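Side-chain contacts in putative tRNA (Adenine(37)-N6)-methyltransferase (Pseudomonas aeruginosa, PDB 7BTU), which probably methylates N6-threonylcarbamoyladenosine at position 37 of tRNA, with S-adenosyl-L-methionine as the methyl donor: residues B[186-189]-B[190-194]; B[221-224]-B[225-229]; B[211-215]-B[216-220]. One frame throughout, in Å; residues are numbered along the deposited sequence.

Contact 1: B[186-189]-B[190-194]; sequences ELIE and QCLAQ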
ATOM      1  N   GLU B 186      26.007 -11.784   2.742  1.00 18.45           N
ATOM      2  CA  GLU B 186      24.642 -12.256   2.569  1.00 18.40           C
ATOM      3  C   GLU B 186      23.875 -11.337   1.641  1.00 14.64           C
ATOM      4  O   GLU B 186      23.108 -11.803   0.792  1.00 18.74           O
ATOM      5  CB  GLU B 186      23.910 -12.321   3.913  1.00 19.21           C
ATOM      6  CG  GLU B 186      24.405 -13.530   4.713  1.00 30.87           C
ATOM      7  CD  GLU B 186      23.670 -13.634   6.033  1.00 48.33           C
ATOM      8  OE1 GLU B 186      24.107 -12.967   6.986  1.00 58.97           O
ATOM      9  OE2 GLU B 186      22.653 -14.359   6.105  1.00 56.90           O
ATOM     10  N   LEU B 187      24.090 -10.039   1.781  1.00 14.01           N
ATOM     11  CA  LEU B 187      23.403  -9.106   0.883  1.00 15.23           C
ATOM     12  C   LEU B 187      23.799  -9.386  -0.552  1.00 15.91           C
ATOM     13  O   LEU B 187      22.942  -9.414  -1.454  1.00 16.65           O
ATOM     14  CB  LEU B 187      23.754  -7.671   1.245  1.00 14.03           C
ATOM     15  CG  LEU B 187      23.255  -6.583   0.275  1.00 19.38           C
ATOM     16  CD1 LEU B 187      21.751  -6.524   0.174  1.00 16.27           C
ATOM     17  CD2 LEU B 187      23.808  -5.239   0.761  1.00 23.40           C
ATOM     18  N   ILE B 188      25.104  -9.540  -0.785  1.00 15.85           N
ATOM     19  CA  ILE B 188      25.569  -9.770  -2.160  1.00 15.55           C
ATOM     20  C   ILE B 188      24.910 -11.020  -2.719  1.00 17.61           C
ATOM     21  O   ILE B 188      24.349 -11.017  -3.817  1.00 19.32           O
ATOM     22  CB  ILE B 188      27.109  -9.845  -2.218  1.00 14.18           C
ATOM     23  CG1 ILE B 188      27.734  -8.459  -1.973  1.00 16.85           C
ATOM     24  CG2 ILE B 188      27.579 -10.476  -3.592  1.00 13.34           C
ATOM     25  CD1 ILE B 188      29.312  -8.455  -1.830  1.00 14.12           C
ATOM     26  N   GLU B 189      24.926 -12.101  -1.937  1.00 16.24           N
ATOM     27  CA  GLU B 189      24.315 -13.344  -2.373  1.00 18.68           C
ATOM     28  C   GLU B 189      22.823 -13.160  -2.654  1.00 21.60           C
ATOM     29  O   GLU B 189      22.308 -13.680  -3.653  1.00 19.35           O
ATOM     30  CB  GLU B 189      24.552 -14.403  -1.291  1.00 23.71           C
ATOM     31  CG  GLU B 189      23.837 -15.689  -1.461  1.00 39.53           C
ATOM     32  CD  GLU B 189      24.721 -16.870  -1.098  1.00 50.78           C
ATOM     33  OE1 GLU B 189      25.862 -16.640  -0.611  1.00 54.09           O
ATOM     34  OE2 GLU B 189      24.299 -18.022  -1.354  1.00 55.37           O
ATOM     35  N   GLN B 190      22.099 -12.466  -1.753  1.00 15.61           N
ATOM     36  CA  GLN B 190      20.664 -12.348  -1.932  1.00 17.01           C
ATOM     37  C   GLN B 190      20.321 -11.450  -3.109  1.00 17.77           C
ATOM     38  O   GLN B 190      19.327 -11.678  -3.786  1.00 18.23           O
ATOM     39  CB  GLN B 190      19.994 -11.813  -0.655  1.00 16.87           C
ATOM     40  CG  GLN B 190      20.031 -12.877   0.456  1.00 19.80           C
ATOM     41  CD  GLN B 190      19.845 -12.303   1.823  1.00 23.52           C
ATOM     42  OE1 GLN B 190      19.235 -11.235   1.985  1.00 21.17           O
ATOM     43  NE2 GLN B 190      20.346 -13.023   2.843  1.00 21.69           N
ATOM     44  N   CYS B 191      21.120 -10.393  -3.332  0.61 16.80           N
ATOM     45  CA  CYS B 191      20.935  -9.481  -4.473  0.61 18.87           C
ATOM     46  C   CYS B 191      21.240 -10.176  -5.798  0.61 20.04           C
ATOM     47  O   CYS B 191      20.521 -10.008  -6.801  0.61 17.37           O
ATOM     48  CB  CYS B 191      21.870  -8.261  -4.293  0.61 18.23           C
ATOM     49  SG  CYS B 191      22.010  -7.041  -5.675  0.61 21.78           S
ATOM     50  N   LEU B 192      22.354 -10.911  -5.845  1.00 16.19           N
ATOM     51  CA  LEU B 192      22.773 -11.524  -7.094  1.00 20.58           C
ATOM     52  C   LEU B 192      21.858 -12.666  -7.472  1.00 23.85           C
ATOM     53  O   LEU B 192      21.582 -12.864  -8.670  1.00 26.76           O
ATOM     54  CB  LEU B 192      24.233 -12.007  -6.991  1.00 19.79           C
ATOM     55  CG  LEU B 192      25.217 -10.813  -6.961  1.00 22.38           C
ATOM     56  CD1 LEU B 192      26.668 -11.257  -6.944  1.00 20.28           C
ATOM     57  CD2 LEU B 192      24.953  -9.931  -8.157  1.00 25.55           C
ATOM     58  N   ALA B 193      21.347 -13.417  -6.486  1.00 23.24           N
ATOM     59  CA  ALA B 193      20.448 -14.510  -6.853  1.00 28.65           C
ATOM     60  C   ALA B 193      19.231 -14.039  -7.647  1.00 36.87           C
ATOM     61  O   ALA B 193      18.659 -14.833  -8.401  1.00 38.09           O
ATOM     62  CB  ALA B 193      19.961 -15.263  -5.626  1.00 26.53           C
ATOM     63  N   GLN B 194      18.824 -12.779  -7.510  1.00 41.19           N
ATOM     64  CA  GLN B 194      17.703 -12.240  -8.277  1.00 44.13           C
ATOM     65  C   GLN B 194      18.125 -11.454  -9.534  1.00 48.44           C
ATOM     66  O   GLN B 194      17.278 -10.764 -10.116  1.00 54.59           O
ATOM     67  CB  GLN B 194      16.796 -11.386  -7.351  1.00 36.25           C
ATOM     68  CG  GLN B 194      16.291 -12.134  -6.095  1.00 30.87           C
ATOM     69  CD  GLN B 194      15.109 -11.406  -5.367  1.00 32.06           C
ATOM     70  OE1 GLN B 194      14.265 -10.775  -6.003  1.00 33.95           O
ATOM     71  NE2 GLN B 194      15.096 -11.475  -4.024  1.00 28.20           N
TER
HETATM   72  O   HOH W   1      20.354 -12.770   5.804  1.00 29.58           O
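Gln190 lies along the carbonyl of Glu186, one helical turn earlier, and its side chain can be followed as it climbs back over that turn. CB starts beside Glu186 O. With CG turned to the backbone N side (chi1 -70°), the next carbon also stays close to that oxygen, CG to Glu186 O being 3.3 Å. Gln190 CD keeps to it as well, 3.5 Å from Glu186 O, before the extended chain brings Gln190 NE2 to 3.8 Å from Glu186 CB. The two polar ends are joined through water: it donates to Glu186 OE2 at 2.8 Å and accepts from Gln190 NE2 at 3.0 Å. Gln190 OE1 is used elsewhere, taking the backbone N-H of Ala36, so both ends of the amide are held and its rotation is fixed.

On nearly the opposite side of the helix, Ile188 and Leu192 lie side by side and point the same way, Ile188 CG2 meeting Leu192 CD1 at 3.6 Å. This pair belongs to the buried side of helix 184-193 and packs on Val230 of the sheet, Ile188 also on Val218. Four successive i to i+4 backbone bonds, from Gln190 N to Glu186 O (2.8 Å) through Ala193 N to Glu189 O, hold both rows in step. The chemistry implies an amphipathic helix, with hydrocarbon against the sheet and a water-bridged polar pair on another flank.

Contact 2: B[221-224]-B[225-229]; sequences HYPR and PDLIR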
ATOM      1  N   HIS B 221      30.424 -12.535 -12.654  1.00 17.68           N
ATOM      2  CA  HIS B 221      30.164 -12.994 -14.017  1.00 16.58           C
ATOM      3  C   HIS B 221      29.324 -14.285 -13.941  1.00 17.05           C
ATOM      4  O   HIS B 221      29.044 -14.793 -12.857  1.00 16.71           O
ATOM      5  CB  HIS B 221      31.513 -13.098 -14.780  1.00 23.10           C
ATOM      6  CG  HIS B 221      32.392 -14.249 -14.382  1.00 29.47           C
ATOM      7  ND1 HIS B 221      33.643 -14.431 -14.927  1.00 32.82           N
ATOM      8  CD2 HIS B 221      32.178 -15.322 -13.588  1.00 33.44           C
ATOM      9  CE1 HIS B 221      34.177 -15.542 -14.443  1.00 34.63           C
ATOM     10  NE2 HIS B 221      33.302 -16.107 -13.641  1.00 33.02           N
ATOM     11  N   TYR B 222      28.906 -14.799 -15.101  1.00 17.94           N
ATOM     12  CA  TYR B 222      28.078 -16.002 -15.213  1.00 18.84           C
ATOM     13  C   TYR B 222      28.936 -17.148 -15.709  1.00 19.41           C
ATOM     14  O   TYR B 222      29.104 -17.282 -16.915  1.00 20.21           O
ATOM     15  CB  TYR B 222      26.945 -15.784 -16.205  1.00 24.54           C
ATOM     16  CG  TYR B 222      25.891 -14.890 -15.662  1.00 26.72           C
ATOM     17  CD1 TYR B 222      26.018 -13.513 -15.753  1.00 33.82           C
ATOM     18  CD2 TYR B 222      24.781 -15.415 -15.029  1.00 26.31           C
ATOM     19  CE1 TYR B 222      25.018 -12.672 -15.237  1.00 36.27           C
ATOM     20  CE2 TYR B 222      23.774 -14.585 -14.536  1.00 31.48           C
ATOM     21  CZ  TYR B 222      23.919 -13.221 -14.619  1.00 38.29           C
ATOM     22  OH  TYR B 222      22.914 -12.403 -14.107  1.00 48.98           O
ATOM     23  N   PRO B 223      29.453 -18.024 -14.851  1.00 19.39           N
ATOM     24  CA  PRO B 223      30.218 -19.197 -15.393  1.00 21.01           C
ATOM     25  C   PRO B 223      29.359 -20.125 -16.232  1.00 21.82           C
ATOM     26  O   PRO B 223      29.882 -20.837 -17.108  1.00 22.78           O
ATOM     27  CB  PRO B 223      30.745 -19.935 -14.140  1.00 21.86           C
ATOM     28  CG  PRO B 223      30.528 -19.002 -12.994  1.00 20.33           C
ATOM     29  CD  PRO B 223      29.447 -17.975 -13.379  1.00 19.75           C
ATOM     30  N   ARG B 224      28.060 -20.171 -15.947  1.00 22.32           N
ATOM     31  CA  ARG B 224      27.057 -20.942 -16.663  1.00 28.86           C
ATOM     32  C   ARG B 224      25.790 -20.099 -16.634  1.00 27.08           C
ATOM     33  O   ARG B 224      25.662 -19.218 -15.781  1.00 23.15           O
ATOM     34  CB  ARG B 224      26.776 -22.300 -16.007  1.00 33.73           C
ATOM     35  CG  ARG B 224      27.984 -23.114 -15.648  1.00 40.25           C
ATOM     36  CD  ARG B 224      27.562 -24.529 -15.248  1.00 48.23           C
ATOM     37  NE  ARG B 224      26.489 -24.485 -14.256  1.00 54.11           N
ATOM     38  CZ  ARG B 224      26.663 -24.771 -12.970  1.00 60.23           C
ATOM     39  NH1 ARG B 224      27.874 -25.118 -12.542  1.00 62.44           N
ATOM     40  NH2 ARG B 224      25.640 -24.714 -12.118  1.00 61.52           N
ATOM     41  N   PRO B 225      24.830 -20.355 -17.529  1.00 30.66           N
ATOM     42  CA  PRO B 225      23.587 -19.563 -17.480  1.00 34.33           C
ATOM     43  C   PRO B 225      22.881 -19.598 -16.132  1.00 34.58           C
ATOM     44  O   PRO B 225      22.179 -18.634 -15.800  1.00 36.84           O
ATOM     45  CB  PRO B 225      22.730 -20.198 -18.582  1.00 37.26           C
ATOM     46  CG  PRO B 225      23.735 -20.692 -19.542  1.00 38.79           C
ATOM     47  CD  PRO B 225      24.878 -21.209 -18.727  1.00 32.06           C
ATOM     48  N   ASP B 226      23.093 -20.633 -15.314  1.00 32.50           N
ATOM     49  CA  ASP B 226      22.385 -20.757 -14.042  1.00 35.35           C
ATOM     50  C   ASP B 226      23.308 -20.590 -12.833  1.00 32.22           C
ATOM     51  O   ASP B 226      23.007 -21.078 -11.738  1.00 28.88           O
ATOM     52  CB  ASP B 226      21.649 -22.097 -13.991  1.00 43.29           C
ATOM     53  CG  ASP B 226      22.574 -23.284 -14.212  1.00 45.54           C
ATOM     54  OD1 ASP B 226      23.774 -23.076 -14.513  1.00 39.88           O
ATOM     55  OD2 ASP B 226      22.091 -24.434 -14.097  1.00 52.68           O
ATOM     56  N   LEU B 227      24.424 -19.897 -12.994  1.00 28.90           N
ATOM     57  CA  LEU B 227      25.339 -19.742 -11.878  1.00 23.26           C
ATOM     58  C   LEU B 227      26.014 -18.391 -11.995  1.00 22.53           C
ATOM     59  O   LEU B 227      26.475 -18.009 -13.077  1.00 24.42           O
ATOM     60  CB  LEU B 227      26.384 -20.883 -11.855  1.00 25.47           C
ATOM     61  CG  LEU B 227      27.504 -20.842 -10.802  1.00 22.69           C
ATOM     62  CD1 LEU B 227      26.940 -20.971  -9.389  1.00 23.58           C
ATOM     63  CD2 LEU B 227      28.571 -22.011 -11.056  1.00 23.76           C
ATOM     64  N   ILE B 228      26.032 -17.679 -10.881  1.00 20.29           N
ATOM     65  CA  ILE B 228      26.763 -16.437 -10.739  1.00 18.30           C
ATOM     66  C   ILE B 228      27.972 -16.680  -9.861  1.00 17.80           C
ATOM     67  O   ILE B 228      27.889 -17.389  -8.847  1.00 20.23           O
ATOM     68  CB  ILE B 228      25.843 -15.357 -10.149  1.00 21.28           C
ATOM     69  CG1 ILE B 228      24.845 -14.895 -11.242  1.00 27.57           C
ATOM     70  CG2 ILE B 228      26.683 -14.232  -9.612  1.00 20.96           C
ATOM     71  CD1 ILE B 228      23.804 -13.816 -10.778  1.00 27.45           C
ATOM     72  N   ARG B 229      29.087 -16.064 -10.218  1.00 16.89           N
ATOM     73  CA  ARG B 229      30.300 -16.138  -9.420  1.00 16.77           C
ATOM     74  C   ARG B 229      30.725 -14.737  -9.035  1.00 15.77           C
ATOM     75  O   ARG B 229      30.848 -13.874  -9.901  1.00 16.77           O
ATOM     76  CB  ARG B 229      31.416 -16.883 -10.207  1.00 17.39           C
ATOM     77  CG  ARG B 229      32.832 -16.644  -9.651  1.00 26.41           C
ATOM     78  CD  ARG B 229      33.956 -17.105 -10.725  1.00 34.00           C
ATOM     79  NE  ARG B 229      35.333 -16.991 -10.219  1.00 19.24           N
ATOM     80  CZ  ARG B 229      35.771 -17.789  -9.262  1.00 20.43           C
ATOM     81  NH1 ARG B 229      34.937 -18.688  -8.790  1.00 26.21           N
ATOM     82  NH2 ARG B 229      37.019 -17.724  -8.780  1.00 21.69           N
TER
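Arg224 and Asp226 make the charged contact of this turn. The carboxylate receives Arg224 NE on the syn side of Asp226 OD1, at 3.1 Å and near the guanidinium plane; a weak second bond runs from Arg224 NH2 to the same oxygen. The two flat groups stand steeply to each other: with 77° between planes, OD1 alone takes both N-H groups, rather than the two oxygens pairing side by side in a common plane. Asp226 carries its carboxylate between its own backbone N and carbonyl carbon (chi1 56°), which turns OD1 back toward the arginine.

Backbone bonds close the loop. Leu227 N bonds to Arg224 O at 3.1 Å, closing the type I beta turn from Arg224 to Leu227, and farther along His221 and Arg229 form an antiparallel hydrogen-bonded pair, with Arg229 N to His221 O at 2.9 Å. The segments thus form the tip of the beta hairpin of strands 216-222 and 227-234, part of the four-stranded mixed sheet in the C-terminal domain, with the chain turning a corner at Pro223. Between the turn and that pair, Leu227 O receives a CA-H contact from Tyr222, Tyr222 CA to Leu227 O being 3.3 Å.

Van der Waals contacts make up the rest. Tyr222 and Ile228 run side by side, Tyr222 CE2 touching Ile228 CG1 at 3.5 Å, and the Tyr222 ring also meets that of Trp220. His221, Leu227 and Arg229 share one face of the sheet. There Leu227 CD2 lies over one face of the Arg224 guanidinium, 3.5 Å from Arg224 NH1, and the His221 ring and the extended Arg229 chain lie alongside, with His221 NE2 3.2 Å from Arg229 CD. Pro223 CG crosses to Arg229 CB at 3.6 Å.

Contact 3: B[211-215]-B[216-220]; sequences VRLWD and LDVHW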
ATOM      1  N   VAL B 211      27.791  -3.979  -9.645  1.00 20.32           N
ATOM      2  CA  VAL B 211      26.686  -3.337  -8.968  1.00 19.02           C
ATOM      3  C   VAL B 211      27.272  -2.672  -7.722  1.00 20.42           C
ATOM      4  O   VAL B 211      28.264  -3.140  -7.133  1.00 17.91           O
ATOM      5  CB  VAL B 211      25.580  -4.357  -8.569  1.00 23.28           C
ATOM      6  CG1 VAL B 211      26.114  -5.366  -7.605  1.00 27.34           C
ATOM      7  CG2 VAL B 211      24.422  -3.597  -7.932  1.00 29.34           C
ATOM      8  N   ARG B 212      26.663  -1.574  -7.341  1.00 21.05           N
ATOM      9  CA  ARG B 212      27.069  -0.840  -6.150  1.00 18.54           C
ATOM     10  C   ARG B 212      26.191  -1.271  -4.991  1.00 21.38           C
ATOM     11  O   ARG B 212      24.966  -1.300  -5.142  1.00 24.34           O
ATOM     12  CB  ARG B 212      26.917   0.657  -6.432  1.00 22.35           C
ATOM     13  CG  ARG B 212      27.973   1.204  -7.346  1.00 26.96           C
ATOM     14  CD  ARG B 212      27.990   2.685  -7.285  1.00 36.64           C
ATOM     15  NE  ARG B 212      26.855   3.242  -7.978  1.00 43.02           N
ATOM     16  CZ  ARG B 212      26.241   4.374  -7.649  1.00 42.87           C
ATOM     17  NH1 ARG B 212      26.649   5.092  -6.602  1.00 39.97           N
ATOM     18  NH2 ARG B 212      25.213   4.780  -8.391  1.00 43.93           N
ATOM     19  N   LEU B 213      26.799  -1.498  -3.822  1.00 18.06           N
ATOM     20  CA  LEU B 213      26.043  -1.744  -2.583  1.00 16.85           C
ATOM     21  C   LEU B 213      26.761  -1.039  -1.437  1.00 22.03           C
ATOM     22  O   LEU B 213      27.977  -1.166  -1.332  1.00 19.51           O
ATOM     23  CB  LEU B 213      25.975  -3.256  -2.299  1.00 18.79           C
ATOM     24  CG  LEU B 213      25.188  -4.116  -3.315  1.00 19.37           C
ATOM     25  CD1 LEU B 213      25.556  -5.578  -3.109  1.00 23.83           C
ATOM     26  CD2 LEU B 213      23.654  -3.884  -3.134  1.00 16.82           C
ATOM     27  N   TRP B 214      26.030  -0.266  -0.601  1.00 17.66           N
ATOM     28  CA  TRP B 214      26.669   0.596   0.387  1.00 21.89           C
ATOM     29  C   TRP B 214      27.727   1.423  -0.350  1.00 22.71           C
ATOM     30  O   TRP B 214      27.402   2.033  -1.374  1.00 23.27           O
ATOM     31  CB  TRP B 214      27.187  -0.244   1.552  1.00 17.09           C
ATOM     32  CG  TRP B 214      26.040  -0.876   2.397  1.00 17.57           C
ATOM     33  CD1 TRP B 214      25.797  -2.186   2.563  1.00 19.64           C
ATOM     34  CD2 TRP B 214      25.061  -0.171   3.187  1.00 18.56           C
ATOM     35  NE1 TRP B 214      24.698  -2.366   3.401  1.00 20.70           N
ATOM     36  CE2 TRP B 214      24.233  -1.138   3.788  1.00 19.50           C
ATOM     37  CE3 TRP B 214      24.777   1.183   3.403  1.00 26.67           C
ATOM     38  CZ2 TRP B 214      23.146  -0.801   4.628  1.00 25.14           C
ATOM     39  CZ3 TRP B 214      23.674   1.530   4.246  1.00 29.01           C
ATOM     40  CH2 TRP B 214      22.874   0.539   4.839  1.00 25.87           C
ATOM     41  N   ASP B 215      28.986   1.457   0.106  1.00 20.94           N
ATOM     42  CA  ASP B 215      30.042   2.204  -0.574  1.00 22.13           C
ATOM     43  C   ASP B 215      30.954   1.267  -1.365  1.00 21.75           C
ATOM     44  O   ASP B 215      32.135   1.572  -1.577  1.00 20.02           O
ATOM     45  CB  ASP B 215      30.849   3.066   0.414  1.00 26.04           C
ATOM     46  CG  ASP B 215      31.499   2.233   1.542  1.00 26.35           C
ATOM     47  OD1 ASP B 215      31.406   0.984   1.499  1.00 24.26           O
ATOM     48  OD2 ASP B 215      32.084   2.817   2.476  1.00 26.70           O
ATOM     49  N   LEU B 216      30.423   0.122  -1.780  1.00 18.20           N
ATOM     50  CA  LEU B 216      31.215  -0.924  -2.436  1.00 17.67           C
ATOM     51  C   LEU B 216      30.877  -1.035  -3.924  1.00 20.73           C
ATOM     52  O   LEU B 216      29.749  -0.755  -4.335  1.00 18.49           O
ATOM     53  CB  LEU B 216      30.963  -2.292  -1.795  1.00 17.35           C
ATOM     54  CG  LEU B 216      30.861  -2.376  -0.262  1.00 18.60           C
ATOM     55  CD1 LEU B 216      30.519  -3.805   0.116  1.00 15.47           C
ATOM     56  CD2 LEU B 216      32.210  -2.021   0.288  1.00 17.30           C
ATOM     57  N   ASP B 217      31.852  -1.532  -4.715  1.00 16.71           N
ATOM     58  CA  ASP B 217      31.623  -2.014  -6.080  1.00 16.63           C
ATOM     59  C   ASP B 217      31.829  -3.528  -6.052  1.00 18.46           C
ATOM     60  O   ASP B 217      32.847  -4.005  -5.562  1.00 20.57           O
ATOM     61  CB  ASP B 217      32.590  -1.371  -7.079  1.00 18.17           C
ATOM     62  CG  ASP B 217      32.422   0.144  -7.140  1.00 32.51           C
ATOM     63  OD1 ASP B 217      31.286   0.614  -7.387  1.00 29.66           O
ATOM     64  OD2 ASP B 217      33.421   0.855  -6.944  1.00 35.56           O
ATOM     65  N   VAL B 218      30.832  -4.273  -6.492  1.00 14.93           N
ATOM     66  CA  VAL B 218      30.839  -5.740  -6.449  1.00 14.26           C
ATOM     67  C   VAL B 218      30.860  -6.177  -7.898  1.00 15.89           C
ATOM     68  O   VAL B 218      30.041  -5.687  -8.694  1.00 18.84           O
ATOM     69  CB  VAL B 218      29.591  -6.273  -5.722  1.00 17.51           C
ATOM     70  CG1 VAL B 218      29.528  -7.843  -5.747  1.00 13.62           C
ATOM     71  CG2 VAL B 218      29.598  -5.762  -4.241  1.00 19.42           C
ATOM     72  N   HIS B 219      31.790  -7.064  -8.255  1.00 15.83           N
ATOM     73  CA  HIS B 219      31.876  -7.525  -9.634  1.00 17.15           C
ATOM     74  C   HIS B 219      31.605  -9.011  -9.672  1.00 17.61           C
ATOM     75  O   HIS B 219      31.994  -9.743  -8.745  1.00 14.66           O
ATOM     76  CB  HIS B 219      33.240  -7.220 -10.268  1.00 17.74           C
ATOM     77  CG  HIS B 219      33.514  -5.759 -10.324  1.00 24.68           C
ATOM     78  ND1 HIS B 219      34.387  -5.133  -9.461  1.00 26.55           N
ATOM     79  CD2 HIS B 219      32.962  -4.781 -11.080  1.00 26.99           C
ATOM     80  CE1 HIS B 219      34.385  -3.833  -9.707  1.00 28.70           C
ATOM     81  NE2 HIS B 219      33.540  -3.602 -10.695  1.00 29.48           N
ATOM     82  N   TRP B 220      30.931  -9.438 -10.760  1.00 17.93           N
ATOM     83  CA  TRP B 220      30.567 -10.831 -10.917  1.00 16.30           C
ATOM     84  C   TRP B 220      30.503 -11.217 -12.405  1.00 18.25           C
ATOM     85  O   TRP B 220      30.545 -10.363 -13.308  1.00 17.81           O
ATOM     86  CB  TRP B 220      29.238 -11.126 -10.217  1.00 16.96           C
ATOM     87  CG  TRP B 220      28.001 -10.727 -10.937  1.00 20.11           C
ATOM     88  CD1 TRP B 220      27.249 -11.500 -11.819  1.00 24.20           C
ATOM     89  CD2 TRP B 220      27.364  -9.490 -10.863  1.00 23.67           C
ATOM     90  NE1 TRP B 220      26.190 -10.810 -12.254  1.00 26.07           N
ATOM     91  CE2 TRP B 220      26.212  -9.571 -11.661  1.00 25.39           C
ATOM     92  CE3 TRP B 220      27.616  -8.333 -10.148  1.00 26.32           C
ATOM     93  CZ2 TRP B 220      25.351  -8.533 -11.806  1.00 28.69           C
ATOM     94  CZ3 TRP B 220      26.743  -7.302 -10.285  1.00 32.00           C
ATOM     95  CH2 TRP B 220      25.628  -7.404 -11.110  1.00 33.64           C
TER
HETATM   96  O   HOH W   2      28.649   1.950  -3.978  1.00 32.50           O
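Leu216 opens the returning strand by pairing with Leu213 through two backbone bonds, Leu216 N to Leu213 O at 2.8 Å and Leu213 N to Leu216 O at 3.1 Å. Its CB and CG lie against Leu213 O, while CD2 lies 3.3 Å from Asp215 OD1 of the preceding residue; the Asp215 carboxylate itself is held in a salt bridge with Arg179. A water gives hydrogen bonds to Trp214 O and Leu216 O, tying the turn to the first strand residue.

Asp217, on the other face, runs beside Arg212, but only the aliphatic part of the arginine is near: Arg212 CG is 3.4 Å from Asp217 OD1, and the guanidinium leads away. Val218 returns to the face of Leu216 and exchanges two bonds with Val211, its N reaching Val211 O at 2.9 Å. At Trp220, CZ3 meets Val211 CG1 obliquely at 3.4 Å; that methyl sits between the Val211 backbone N and carbonyl carbon (chi1 62°), near the indole. Leu213, Leu216, Val218 and Trp220 pack against helix 184-193. This is a beta hairpin with a two-residue loop, closed by a type II' turn with Trp214 and Asp215 at its corners.

Contacts 2 and 3 are successive hairpins that share strand 216-222, while contact 1 is a stretch of helix packed on the same sheet. Contacts 1 and 3 are partly buried and meet directly: Ile188 packs on Leu213 and Val218, and Leu192 on Trp220. Contact 2 is a surface tip, farther from the centre of the chain, yet Ile228 still reaches Leu192 and Trp220. The chemistry follows place. Aliphatic and aromatic groups dominate where helix and sheet face each other, a water bridge marks the helix flank and another the turn of 211-220, and a direct salt bridge spans the exposed turn of 221-229.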